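Local atomic coordinates of LPXTG family cell surface protein Fms2 (Enterococcus faecium DO, PDB entry 5FCE), a protein that probably serves as a cell-wall-anchored adhesin of the bacterial surface, this chain being its ligand-binding, immunoglobulin-like region. Residues S35-V40 with V58-V63. Sequence-based numbering, arbitrary orientation.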
ATOM      1  N   SER A  35       8.762  -8.963 -11.937  1.00 21.70           N
ATOM      2  CA  SER A  35       8.637 -10.380 -11.615  1.00 20.80           C
ATOM      3  C   SER A  35       8.148 -10.633 -10.191  1.00 20.50           C
ATOM      4  O   SER A  35       7.271 -11.472  -9.962  1.00 21.36           O
ATOM      5  CB  SER A  35       9.993 -11.053 -11.830  1.00 22.33           C
ATOM      6  OG  SER A  35       9.986 -12.396 -11.406  1.00 24.98           O
ATOM      7  N   ASP A  36       8.726  -9.916  -9.234  1.00 18.60           N
ATOM      8  CA  ASP A  36       8.389 -10.134  -7.833  1.00 20.31           C
ATOM      9  C   ASP A  36       8.174  -8.818  -7.110  1.00 18.83           C
ATOM     10  O   ASP A  36       9.041  -7.944  -7.110  1.00 18.62           O
ATOM     11  CB  ASP A  36       9.486 -10.947  -7.153  1.00 21.47           C
ATOM     12  CG  ASP A  36       9.662 -12.291  -7.788  1.00 23.70           C
ATOM     13  OD1 ASP A  36       8.927 -13.219  -7.392  1.00 23.44           O
ATOM     14  OD2 ASP A  36      10.506 -12.397  -8.706  1.00 23.61           O
ATOM     15  N   VAL A  37       7.002  -8.678  -6.507  1.00 17.85           N
ATOM     16  CA  VAL A  37       6.622  -7.422  -5.880  1.00 18.00           C
ATOM     17  C   VAL A  37       6.229  -7.714  -4.426  1.00 17.86           C
ATOM     18  O   VAL A  37       5.664  -8.762  -4.137  1.00 17.72           O
ATOM     19  CB  VAL A  37       5.473  -6.752  -6.665  1.00 19.01           C
ATOM     20  CG1 VAL A  37       4.881  -5.569  -5.904  1.00 17.20           C
ATOM     21  CG2 VAL A  37       5.968  -6.295  -8.039  1.00 19.09           C
ATOM     22  N   HIS A  38       6.582  -6.815  -3.516  1.00 17.38           N
ATOM     23  CA  HIS A  38       6.229  -6.963  -2.103  1.00 18.83           C
ATOM     24  C   HIS A  38       5.777  -5.606  -1.614  1.00 16.59           C
ATOM     25  O   HIS A  38       6.575  -4.669  -1.572  1.00 17.55           O
ATOM     26  CB  HIS A  38       7.459  -7.405  -1.311  1.00 19.16           C
ATOM     27  CG  HIS A  38       7.228  -7.545   0.164  1.00 19.68           C
ATOM     28  ND1 HIS A  38       8.259  -7.507   1.078  1.00 21.99           N
ATOM     29  CD2 HIS A  38       6.096  -7.745   0.881  1.00 19.51           C
ATOM     30  CE1 HIS A  38       7.774  -7.679   2.294  1.00 20.79           C
ATOM     31  NE2 HIS A  38       6.462  -7.816   2.204  1.00 20.61           N
ATOM     32  N   ALA A  39       4.504  -5.486  -1.257  1.00 16.01           N
ATOM     33  CA  ALA A  39       3.972  -4.198  -0.826  1.00 14.91           C
ATOM     34  C   ALA A  39       3.730  -4.231   0.676  1.00 16.17           C
ATOM     35  O   ALA A  39       3.128  -5.175   1.190  1.00 15.36           O
ATOM     36  CB  ALA A  39       2.702  -3.883  -1.573  1.00 16.59           C
ATOM     37  N   VAL A  40       4.227  -3.219   1.383  1.00 15.52           N
ATOM     38  CA  VAL A  40       4.146  -3.205   2.842  1.00 16.38           C
ATOM     39  C   VAL A  40       3.495  -1.907   3.312  1.00 16.52           C
ATOM     40  O   VAL A  40       3.976  -0.816   3.000  1.00 16.16           O
ATOM     41  CB  VAL A  40       5.540  -3.363   3.506  1.00 16.14           C
ATOM     42  CG1 VAL A  40       5.420  -3.282   5.025  1.00 16.64           C
ATOM     43  CG2 VAL A  40       6.186  -4.683   3.111  1.00 18.54           C
ATOM     44  N   VAL A  58       1.718  -7.830   1.315  1.00 17.48           N
ATOM     45  CA  VAL A  58       1.309  -8.820   0.331  1.00 17.24           C
ATOM     46  C   VAL A  58       2.474  -9.069  -0.619  1.00 17.06           C
ATOM     47  O   VAL A  58       3.287  -8.173  -0.872  1.00 14.72           O
ATOM     48  CB  VAL A  58       0.031  -8.377  -0.439  1.00 17.69           C
ATOM     49  CG1 VAL A  58       0.302  -7.147  -1.298  1.00 17.48           C
ATOM     50  CG2 VAL A  58      -0.515  -9.516  -1.288  1.00 17.85           C
ATOM     51  N   TYR A  59       2.565 -10.301  -1.105  1.00 16.88           N
ATOM     52  CA  TYR A  59       3.575 -10.690  -2.082  1.00 18.38           C
ATOM     53  C   TYR A  59       2.878 -11.020  -3.394  1.00 19.17           C
ATOM     54  O   TYR A  59       1.894 -11.773  -3.411  1.00 19.00           O
ATOM     55  CB  TYR A  59       4.362 -11.905  -1.582  1.00 19.28           C
ATOM     56  CG  TYR A  59       5.239 -11.631  -0.383  1.00 19.79           C
ATOM     57  CD1 TYR A  59       6.529 -11.140  -0.539  1.00 20.12           C
ATOM     58  CD2 TYR A  59       4.778 -11.874   0.905  1.00 20.43           C
ATOM     59  CE1 TYR A  59       7.334 -10.894   0.558  1.00 22.22           C
ATOM     60  CE2 TYR A  59       5.576 -11.629   2.006  1.00 22.31           C
ATOM     61  CZ  TYR A  59       6.850 -11.143   1.823  1.00 22.98           C
ATOM     62  OH  TYR A  59       7.649 -10.899   2.918  1.00 28.14           O
ATOM     63  N   LEU A  60       3.371 -10.446  -4.486  1.00 19.50           N
ATOM     64  CA  LEU A  60       2.727 -10.587  -5.783  1.00 20.70           C
ATOM     65  C   LEU A  60       3.735 -11.052  -6.807  1.00 21.07           C
ATOM     66  O   LEU A  60       4.932 -10.745  -6.709  1.00 21.04           O
ATOM     67  CB  LEU A  60       2.149  -9.247  -6.236  1.00 18.51           C
ATOM     68  CG  LEU A  60       1.040  -8.684  -5.352  1.00 19.70           C
ATOM     69  CD1 LEU A  60       0.825  -7.209  -5.657  1.00 18.13           C
ATOM     70  CD2 LEU A  60      -0.244  -9.475  -5.574  1.00 20.32           C
ATOM     71  N   LYS A  61       3.254 -11.776  -7.811  1.00 22.02           N
ATOM     72  CA  LYS A  61       4.138 -12.250  -8.872  1.00 22.74           C
ATOM     73  C   LYS A  61       3.669 -11.716 -10.210  1.00 21.30           C
ATOM     74  O   LYS A  61       2.465 -11.590 -10.433  1.00 23.60           O
ATOM     75  CB  LYS A  61       4.171 -13.784  -8.906  1.00 23.18           C
ATOM     76  CG  LYS A  61       4.597 -14.429  -7.596  1.00 25.26           C
ATOM     77  CD  LYS A  61       3.384 -14.660  -6.691  1.00 28.22           C
ATOM     78  CE  LYS A  61       3.759 -15.005  -5.254  1.00 28.34           C
ATOM     79  NZ  LYS A  61       2.821 -14.356  -4.296  1.00 25.30           N
ATOM     80  N   ASP A  62       4.627 -11.396 -11.082  1.00 21.82           N
ATOM     81  CA  ASP A  62       4.367 -10.988 -12.465  1.00 21.97           C
ATOM     82  C   ASP A  62       3.346  -9.872 -12.568  1.00 22.67           C
ATOM     83  O   ASP A  62       2.262 -10.037 -13.129  1.00 22.26           O
ATOM     84  CB  ASP A  62       3.970 -12.200 -13.309  1.00 24.31           C
ATOM     85  CG  ASP A  62       5.038 -13.284 -13.288  1.00 24.87           C
ATOM     86  OD1 ASP A  62       6.206 -12.967 -13.603  1.00 25.43           O
ATOM     87  OD2 ASP A  62       4.719 -14.435 -12.924  1.00 29.11           O
ATOM     88  N   VAL A  63       3.714  -8.730 -12.009  1.00 21.02           N
ATOM     89  CA  VAL A  63       2.831  -7.581 -11.977  1.00 20.08           C
ATOM     90  C   VAL A  63       3.108  -6.710 -13.199  1.00 21.77           C
ATOM     91  O   VAL A  63       4.264  -6.528 -13.613  1.00 21.29           O
ATOM     92  CB  VAL A  63       3.007  -6.789 -10.664  1.00 21.22           C
ATOM     93  CG1 VAL A  63       2.124  -5.541 -10.660  1.00 19.48           C
ATOM     94  CG2 VAL A  63       2.680  -7.663  -9.468  1.00 19.84           C
TER
HETATM   95  O   HOH W   1       7.001 -12.639  -5.476  1.00 25.39           O
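Strands 36-42 and 54-60 form an antiparallel beta hairpin at one margin of the four-stranded sheet in the immunoglobulin-like ligand-binding region of SgrA, whose flattened barrel was reported as a new fold. Two hydrogen-bonded pairs knit the backbones with two reciprocal bonds each, nearly straight at Val37 and Leu60, more bent at Ala39 and Val58: Leu60 N reaches Val37 O at 2.9 Å with 173° at the hydrogen, and Val37 N returns to Leu60 O. Where the chain turns corners at Ser35 and at Lys61 and Asp62, one more bond runs from Asp62 N to Ser35 O.

The apolar, more buried side carries Val37, Ala39, Val58 and Leu60 and is turned toward strand 71-76. Val37 CG2, anti to its carbonyl carbon, meets Val63 CG2 at 3.8 Å, the two side chains crossing at about a right angle where the chain, past the corner, enters strand 63-65 of another sheet. Ala39 CB touches Val58 CG1 at 4.1 Å. Ile73 and Ile75 pack against Val58, Tyr71 against Leu60 and Val63.

The other side is loose and exposed at Asp36 and Lys61. One water bridges the two segments there, donating to Asp36 OD1 and Leu60 O, while Ser35 OG donates to Asp36 OD2. The Lys61 chain, bent at chi2 and chi4, folds back so that NZ donates to Tyr59 O at 2.9 Å. The tight patch on this side is an offset stack between the non-hydrogen-bonded neighbours His38 and Tyr59, centroids 3.9 Å apart and planes 14° from parallel. Glu57 OE1 hydrogen-bonds His38 NE2 and probably helps fix the imidazole's rotation. Tyr59 CE1 sits over the centre of that ring, 3.3 Å above its plane, with Val40 CG2 on the opposite face and Val58 O in plane at the edge, 3.3 Å from His38 CD2.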